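Local coordinates for lactococcal prophage ps3 protein 05 (Staphylococcus epidermidis ATCC 12228, PDB 3G8W), which is a probable GNAT-family acetyltransferase, expected to transfer an acetyl group from acetyl-CoA to an acceptor, at the interface of chains A and B. Residues are numbered along the deposited sequence; one frame, centred on the assembly and turned at random. Chains: chain A/B, Lactococcal prophage ps3 protein 05.

Contact 1: the interface of chains A and B. Residues chain A 149, 154; chain B 82, 116.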
loop_
_atom_site.group_PDB
_atom_site.type_symbol
_atom_site.label_atom_id
_atom_site.label_comp_id
_atom_site.label_asym_id
_atom_site.label_seq_id
_atom_site.Cartn_x
_atom_site.Cartn_y
_atom_site.Cartn_z
ATOM N N LYS A 149 -2.806 -9.830 10.212
ATOM C CA LYS A 149 -2.860 -11.205 10.687
ATOM C C LYS A 149 -1.434 -11.657 10.970
ATOM O O LYS A 149 -0.516 -11.324 10.204
ATOM C CB LYS A 149 -3.492 -12.105 9.628
ATOM C CG LYS A 149 -3.836 -13.495 10.071
ATOM C CD LYS A 149 -4.504 -14.222 8.916
ATOM C CE LYS A 149 -5.018 -15.588 9.326
ATOM N NZ LYS A 149 -5.663 -16.285 8.177
ATOM N N TYR A 154 -5.855 -11.999 14.374
ATOM C CA TYR A 154 -6.146 -10.763 13.656
ATOM C C TYR A 154 -6.070 -9.537 14.554
ATOM O O TYR A 154 -6.089 -9.630 15.779
ATOM C CB TYR A 154 -7.506 -10.822 13.004
ATOM C CG TYR A 154 -7.675 -11.877 11.952
ATOM C CD1 TYR A 154 -7.238 -11.671 10.636
ATOM C CD2 TYR A 154 -8.302 -13.089 12.263
ATOM C CE1 TYR A 154 -7.418 -12.655 9.666
ATOM C CE2 TYR A 154 -8.485 -14.080 11.302
ATOM C CZ TYR A 154 -8.040 -13.860 10.018
ATOM O OH TYR A 154 -8.245 -14.848 9.095
ATOM N N HIS B 82 -2.561 -11.775 3.953
ATOM C CA HIS B 82 -3.910 -12.245 3.721
ATOM C C HIS B 82 -4.685 -11.276 2.825
ATOM O O HIS B 82 -5.820 -11.531 2.497
ATOM C CB HIS B 82 -4.617 -12.467 5.043
ATOM C CG HIS B 82 -4.799 -11.215 5.816
ATOM N ND1 HIS B 82 -3.734 -10.477 6.278
ATOM C CD2 HIS B 82 -5.912 -10.524 6.152
ATOM C CE1 HIS B 82 -4.183 -9.403 6.899
ATOM N NE2 HIS B 82 -5.501 -9.404 6.834
ATOM N N GLU B 116 -7.307 -13.611 1.906
ATOM C CA GLU B 116 -8.593 -13.503 2.566
ATOM C C GLU B 116 -9.450 -12.347 2.116
ATOM O O GLU B 116 -10.678 -12.443 2.124
ATOM C CB GLU B 116 -8.386 -13.407 4.062
ATOM C CG GLU B 116 -8.786 -14.637 4.781
ATOM C CD GLU B 116 -7.816 -14.990 5.849
ATOM O OE1 GLU B 116 -7.776 -14.281 6.875
ATOM O OE2 GLU B 116 -7.080 -15.977 5.661
#

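Contact 2: the interface of chains A and B. Residues chain A 31, 147-149, 157; chain B 78-80, 83.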
loop_
_atom_site.group_PDB
_atom_site.type_symbol
_atom_site.label_atom_id
_atom_site.label_comp_id
_atom_site.label_asym_id
_atom_site.label_seq_id
_atom_site.Cartn_x
_atom_site.Cartn_y
_atom_site.Cartn_z
ATOM N N TRP A 31 3.954 -5.001 18.618
ATOM C CA TRP A 31 4.299 -4.995 17.217
ATOM C C TRP A 31 5.779 -5.219 17.056
ATOM O O TRP A 31 6.223 -5.781 16.076
ATOM C CB TRP A 31 3.862 -3.701 16.536
ATOM C CG TRP A 31 4.199 -3.635 15.078
ATOM C CD1 TRP A 31 4.958 -2.703 14.471
ATOM C CD2 TRP A 31 3.792 -4.543 14.055
ATOM N NE1 TRP A 31 5.060 -2.963 13.140
ATOM C CE2 TRP A 31 4.349 -4.092 12.858
ATOM C CE3 TRP A 31 3.009 -5.693 14.036
ATOM C CZ2 TRP A 31 4.149 -4.738 11.660
ATOM C CZ3 TRP A 31 2.815 -6.331 12.849
ATOM C CH2 TRP A 31 3.380 -5.857 11.677
ATOM N N ALA A 147 -7.172 -5.850 9.648
ATOM C CA ALA A 147 -6.059 -5.197 8.977
ATOM C C ALA A 147 -4.768 -6.022 8.979
ATOM O O ALA A 147 -3.971 -5.912 8.053
ATOM C CB ALA A 147 -5.794 -3.879 9.610
ATOM N N SER A 148 -4.541 -6.802 10.036
ATOM C CA SER A 148 -3.278 -7.504 10.193
ATOM C C SER A 148 -3.574 -8.859 10.705
ATOM O O SER A 148 -4.490 -9.019 11.508
ATOM C CB SER A 148 -2.350 -6.808 11.177
ATOM O OG SER A 148 -1.688 -5.711 10.555
ATOM N N LYS A 149 -2.806 -9.830 10.212
ATOM C CA LYS A 149 -2.860 -11.205 10.687
ATOM C C LYS A 149 -1.434 -11.657 10.970
ATOM O O LYS A 149 -0.516 -11.324 10.204
ATOM C CB LYS A 149 -3.492 -12.105 9.628
ATOM C CG LYS A 149 -3.836 -13.495 10.071
ATOM C CD LYS A 149 -4.504 -14.222 8.916
ATOM C CE LYS A 149 -5.018 -15.588 9.326
ATOM N NZ LYS A 149 -5.663 -16.285 8.177
ATOM N N GLU A 157 -7.216 -2.105 12.839
ATOM C CA GLU A 157 -6.453 -0.863 12.875
ATOM C C GLU A 157 -7.354 0.236 12.408
ATOM O O GLU A 157 -8.341 -0.026 11.725
ATOM C CB GLU A 157 -5.213 -0.931 11.970
ATOM C CG GLU A 157 -4.045 -1.598 12.634
ATOM C CD GLU A 157 -3.123 -2.381 11.686
ATOM O OE1 GLU A 157 -3.103 -2.125 10.461
ATOM O OE2 GLU A 157 -2.369 -3.240 12.178
ATOM N N VAL B 78 5.054 -7.728 6.400
ATOM C CA VAL B 78 4.788 -8.450 7.644
ATOM C C VAL B 78 3.333 -8.283 8.130
ATOM O O VAL B 78 2.845 -7.160 8.295
ATOM C CB VAL B 78 5.746 -7.996 8.725
ATOM C CG1 VAL B 78 5.405 -8.663 10.049
ATOM C CG2 VAL B 78 7.157 -8.344 8.315
ATOM N N GLY B 79 2.651 -9.415 8.315
ATOM C CA GLY B 79 1.263 -9.470 8.776
ATOM C C GLY B 79 0.185 -9.029 7.804
ATOM O O GLY B 79 -0.949 -8.776 8.207
ATOM N N LYS B 80 0.524 -8.910 6.529
ATOM C CA LYS B 80 -0.406 -8.346 5.565
ATOM C C LYS B 80 -0.684 -9.221 4.337
ATOM O O LYS B 80 -1.419 -8.814 3.421
ATOM C CB LYS B 80 0.025 -6.929 5.206
ATOM C CG LYS B 80 -0.044 -6.079 6.447
ATOM C CD LYS B 80 -0.153 -4.610 6.214
ATOM C CE LYS B 80 -0.902 -3.921 7.370
ATOM N NZ LYS B 80 -0.154 -4.091 8.660
ATOM N N LYS B 83 -4.071 -10.173 2.415
ATOM C CA LYS B 83 -4.794 -9.118 1.665
ATOM C C LYS B 83 -4.186 -8.809 0.322
ATOM O O LYS B 83 -3.000 -9.053 0.094
ATOM C CB LYS B 83 -4.785 -7.811 2.435
ATOM C CG LYS B 83 -5.650 -7.769 3.615
ATOM C CD LYS B 83 -4.950 -7.040 4.702
ATOM C CE LYS B 83 -4.689 -5.578 4.372
ATOM N NZ LYS B 83 -4.175 -4.790 5.558
#

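Contact 3: the interface of chains A and B. Residues chain A 80, 82-83, 119, 141; chain B 144, 146-147, 159.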
loop_
_atom_site.group_PDB
_atom_site.type_symbol
_atom_site.label_atom_id
_atom_site.label_comp_id
_atom_site.label_asym_id
_atom_site.label_seq_id
_atom_site.Cartn_x
_atom_site.Cartn_y
_atom_site.Cartn_z
ATOM N N LYS A 80 0.311 8.956 -7.019
ATOM C CA LYS A 80 0.143 8.765 -5.598
ATOM C C LYS A 80 1.299 9.321 -4.751
ATOM O O LYS A 80 1.255 9.224 -3.519
ATOM C CB LYS A 80 -0.195 7.285 -5.287
ATOM C CG LYS A 80 -1.635 6.866 -5.732
ATOM C CD LYS A 80 -1.982 5.410 -5.384
ATOM C CE LYS A 80 -2.973 5.257 -4.180
ATOM N NZ LYS A 80 -2.551 4.194 -3.123
ATOM N N HIS A 82 2.163 12.283 -3.905
ATOM C CA HIS A 82 1.886 13.342 -2.987
ATOM C C HIS A 82 1.630 12.734 -1.594
ATOM O O HIS A 82 1.547 13.455 -0.618
ATOM C CB HIS A 82 0.715 14.174 -3.485
ATOM C CG HIS A 82 -0.577 13.419 -3.576
ATOM N ND1 HIS A 82 -0.933 12.678 -4.683
ATOM C CD2 HIS A 82 -1.606 13.300 -2.702
ATOM C CE1 HIS A 82 -2.121 12.132 -4.481
ATOM N NE2 HIS A 82 -2.550 12.492 -3.288
ATOM N N LYS A 83 1.557 11.402 -1.498
ATOM C CA LYS A 83 1.276 10.709 -0.235
ATOM C C LYS A 83 2.431 9.874 0.299
ATOM O O LYS A 83 3.363 9.505 -0.430
ATOM C CB LYS A 83 0.086 9.784 -0.419
ATOM C CG LYS A 83 -1.212 10.483 -0.792
ATOM C CD LYS A 83 -2.049 9.597 -1.688
ATOM C CE LYS A 83 -2.832 8.585 -0.883
ATOM N NZ LYS A 83 -3.628 7.715 -1.788
HETATM N N MSE A 119 -0.103 9.201 6.362
HETATM C CA MSE A 119 -1.072 8.272 6.930
HETATM C C MSE A 119 -0.318 7.362 7.834
HETATM O O MSE A 119 0.813 7.099 7.589
HETATM C CB MSE A 119 -1.725 7.428 5.826
HETATM C CG MSE A 119 -2.840 8.134 5.132
HETATM SE SE MSE A 119 -3.329 7.346 3.424
HETATM C CE MSE A 119 -3.402 5.469 3.949
ATOM N N LEU A 141 -9.282 8.306 9.450
ATOM C CA LEU A 141 -9.704 8.252 8.068
ATOM C C LEU A 141 -10.549 7.028 7.896
ATOM O O LEU A 141 -11.584 7.097 7.281
ATOM C CB LEU A 141 -8.512 8.205 7.149
ATOM C CG LEU A 141 -8.880 7.922 5.697
ATOM C CD1 LEU A 141 -9.604 9.070 5.068
ATOM C CD2 LEU A 141 -7.624 7.573 4.899
ATOM N N GLU B 144 -11.740 8.347 0.352
ATOM C CA GLU B 144 -10.492 9.092 0.465
ATOM C C GLU B 144 -10.453 10.316 -0.470
ATOM O O GLU B 144 -10.284 10.201 -1.700
ATOM C CB GLU B 144 -9.317 8.146 0.209
ATOM C CG GLU B 144 -7.984 8.647 0.724
ATOM C CD GLU B 144 -6.752 7.929 0.113
ATOM O OE1 GLU B 144 -6.804 6.724 -0.257
ATOM O OE2 GLU B 144 -5.699 8.589 0.016
ATOM N N ASN B 146 -8.840 13.409 -2.286
ATOM C CA ASN B 146 -7.529 13.624 -2.893
ATOM C C ASN B 146 -6.607 12.431 -2.811
ATOM O O ASN B 146 -5.409 12.581 -2.606
ATOM C CB ASN B 146 -6.825 14.792 -2.226
ATOM C CG ASN B 146 -7.752 15.931 -1.940
ATOM O OD1 ASN B 146 -7.817 16.386 -0.809
ATOM N ND2 ASN B 146 -8.497 16.392 -2.949
ATOM N N ALA B 147 -7.185 11.245 -2.941
ATOM C CA ALA B 147 -6.419 10.014 -3.094
ATOM C C ALA B 147 -5.364 10.086 -4.229
ATOM O O ALA B 147 -4.273 9.556 -4.089
ATOM C CB ALA B 147 -7.363 8.872 -3.325
ATOM N N TRP B 159 -12.828 3.278 -1.668
ATOM C CA TRP B 159 -12.194 2.033 -1.445
ATOM C C TRP B 159 -13.278 1.034 -1.185
ATOM O O TRP B 159 -14.104 1.211 -0.272
ATOM C CB TRP B 159 -11.268 2.114 -0.249
ATOM C CG TRP B 159 -9.938 2.729 -0.543
ATOM C CD1 TRP B 159 -9.633 4.045 -0.488
ATOM C CD2 TRP B 159 -8.724 2.052 -0.882
ATOM N NE1 TRP B 159 -8.306 4.237 -0.777
ATOM C CE2 TRP B 159 -7.722 3.031 -1.013
ATOM C CE3 TRP B 159 -8.382 0.708 -1.074
ATOM C CZ2 TRP B 159 -6.398 2.727 -1.340
ATOM C CZ3 TRP B 159 -7.036 0.387 -1.392
ATOM C CH2 TRP B 159 -6.067 1.405 -1.536
#

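Contact 1: the interface of chains A and B
Strands 147-150 and 153-163 of chain A, a hairpin near the C-terminal end of this GNAT-family acetyltransferase fold, meet two loop residues of chain B, B:His82 just before strand 83-91 and B:Glu116 just before strand 117-123. The carboxylate of B:Glu116 lies by the ends of A:Lys149 and A:Tyr154. The ammonium NZ of A:Lys149 forms a salt bridge with OE2 of B:Glu116 at 2.9 Å, the two side chains crossing at about a right angle; the matching hydrogen bond is weak. A:Lys149 reaches this far because its chain runs fully extended beyond CG, which lies opposite the backbone N (chi1 -169°). Within chain A, NZ of A:Lys149 also donates to the phenol OH of A:Tyr154 at 3.1 Å, tying the two strands together beside the acid. A:Tyr154 and B:Glu116 approach from opposite directions, with OE1 at the edge of the phenol ring, in its plane, and ring and carboxylate turned 74° apart. OH of A:Tyr154 is modelled too near OE1 for a credible bond, so that pairing is doubtful. At the other end of the lysine, CB of A:Lys149 sits over one face of the B:His82 imidazole, 4.0 Å from the ring centre and shifted toward its rim, a CH-pi contact.

Contact 2: the interface of chains A and B
B:Lys80 and B:Lys83 both send their ammonium groups to strand 147-150 of A, one to a side-chain hydroxyl and the other to a main-chain carbonyl, in this contact between two GNAT-fold acetyltransferase chains. B:Lys80 bends at its last torsion (chi4 62°), turning NZ toward the hydroxyl OG of A:Ser148, to which it donates a hydrogen bond of 2.9 Å. OG of A:Ser148 passes the link on, donating to carboxylate OE2 of A:Glu157, from strand 153-163, at 3.0 Å on the syn side and 30° out of the carboxylate plane. A:Glu157 faces B:Lys80 from the opposite direction, and its other oxygen, OE1, makes a long salt bridge to NZ of B:Lys80 at 4.0 Å. The serine is thus both acceptor and donor between lysine and acid, which would fix the rotation of its hydroxyl. B:Lys83, bent at chi2 and chi3, brings NZ to the carbonyl O of A:Ala147 at 2.7 Å, in the carbonyl plane and on a lone pair. Farther along the strand, the backbone N of A:Lys149 donates to O of B:Gly79 at 2.9 Å. A:Trp31, at the start of helix 31-38, turns its six-membered ring toward the B:Val78 backbone: CH2 of A:Trp31 meets CG1 of B:Val78 at 3.8 Å, the side chains crossing obliquely, while O of B:Val78 lies in plane at the indole edge.

Contact 3: the interface of chains A and B
Bends at chi2 and chi3 (82°) carry the ammonium of A:Lys83 toward B:Glu144, whose CG lies anti to the backbone N (chi1 -161°) and whose chain runs extended beyond it. The two side chains approach from opposite directions, and NZ of A:Lys83 forms a salt bridge with carboxylate OE2 of B:Glu144 at 2.9 Å, although the corresponding hydrogen bond is weak. NZ of A:Lys83 also donates to the carbonyl O of B:Ala147 at 3.0 Å, in the carbonyl plane and on a lone pair, joining the lysine to both side chain and backbone of chain B. B:Glu144 is positioned from within its own chain: the indole NE1 of B:Trp159 donates to OE1 of B:Glu144 at 3.0 Å, meeting it nearly along its C-O axis and close to the ring plane. With the two oxygens turned to different partners, the carboxylate should be restrained in its rotation, and the nearby lysine would favour its charged form. A:His82 adds a second backbone link, its imidazole NE2 donating to O of B:Asn146 at 2.9 Å; this oxygen is tilted 21° from the ring plane, while the carbonyl carbon of B:Ala147 lies at the ring edge, in plane. A:Leu141 and the selenomethionine A:Met119 border B:Glu144 more loosely. The lysine and histidine thus join the start of strand 83-91 and the residue before it to strands 139-144 and 147-150 and the turn between them, holding the two subunits together in the deposited dimer.

Contact 1 and contact 2 adjoin, their C-alpha centres about 6 Å apart, and share A:Lys149, whose side chain serves the first and whose backbone N serves the second. The C-alpha centre of contact 3 is about 23 Å from that of contact 1 and about 19 Å from that of contact 2, with the chain roles largely exchanged: the lysines and histidine before or at the start of strand 83-91 now belong to A, and strand 147-150 to B. Under the two-fold symmetry the same segments are used twice, at separate places along the interface. This dimer may or may not be the functional form.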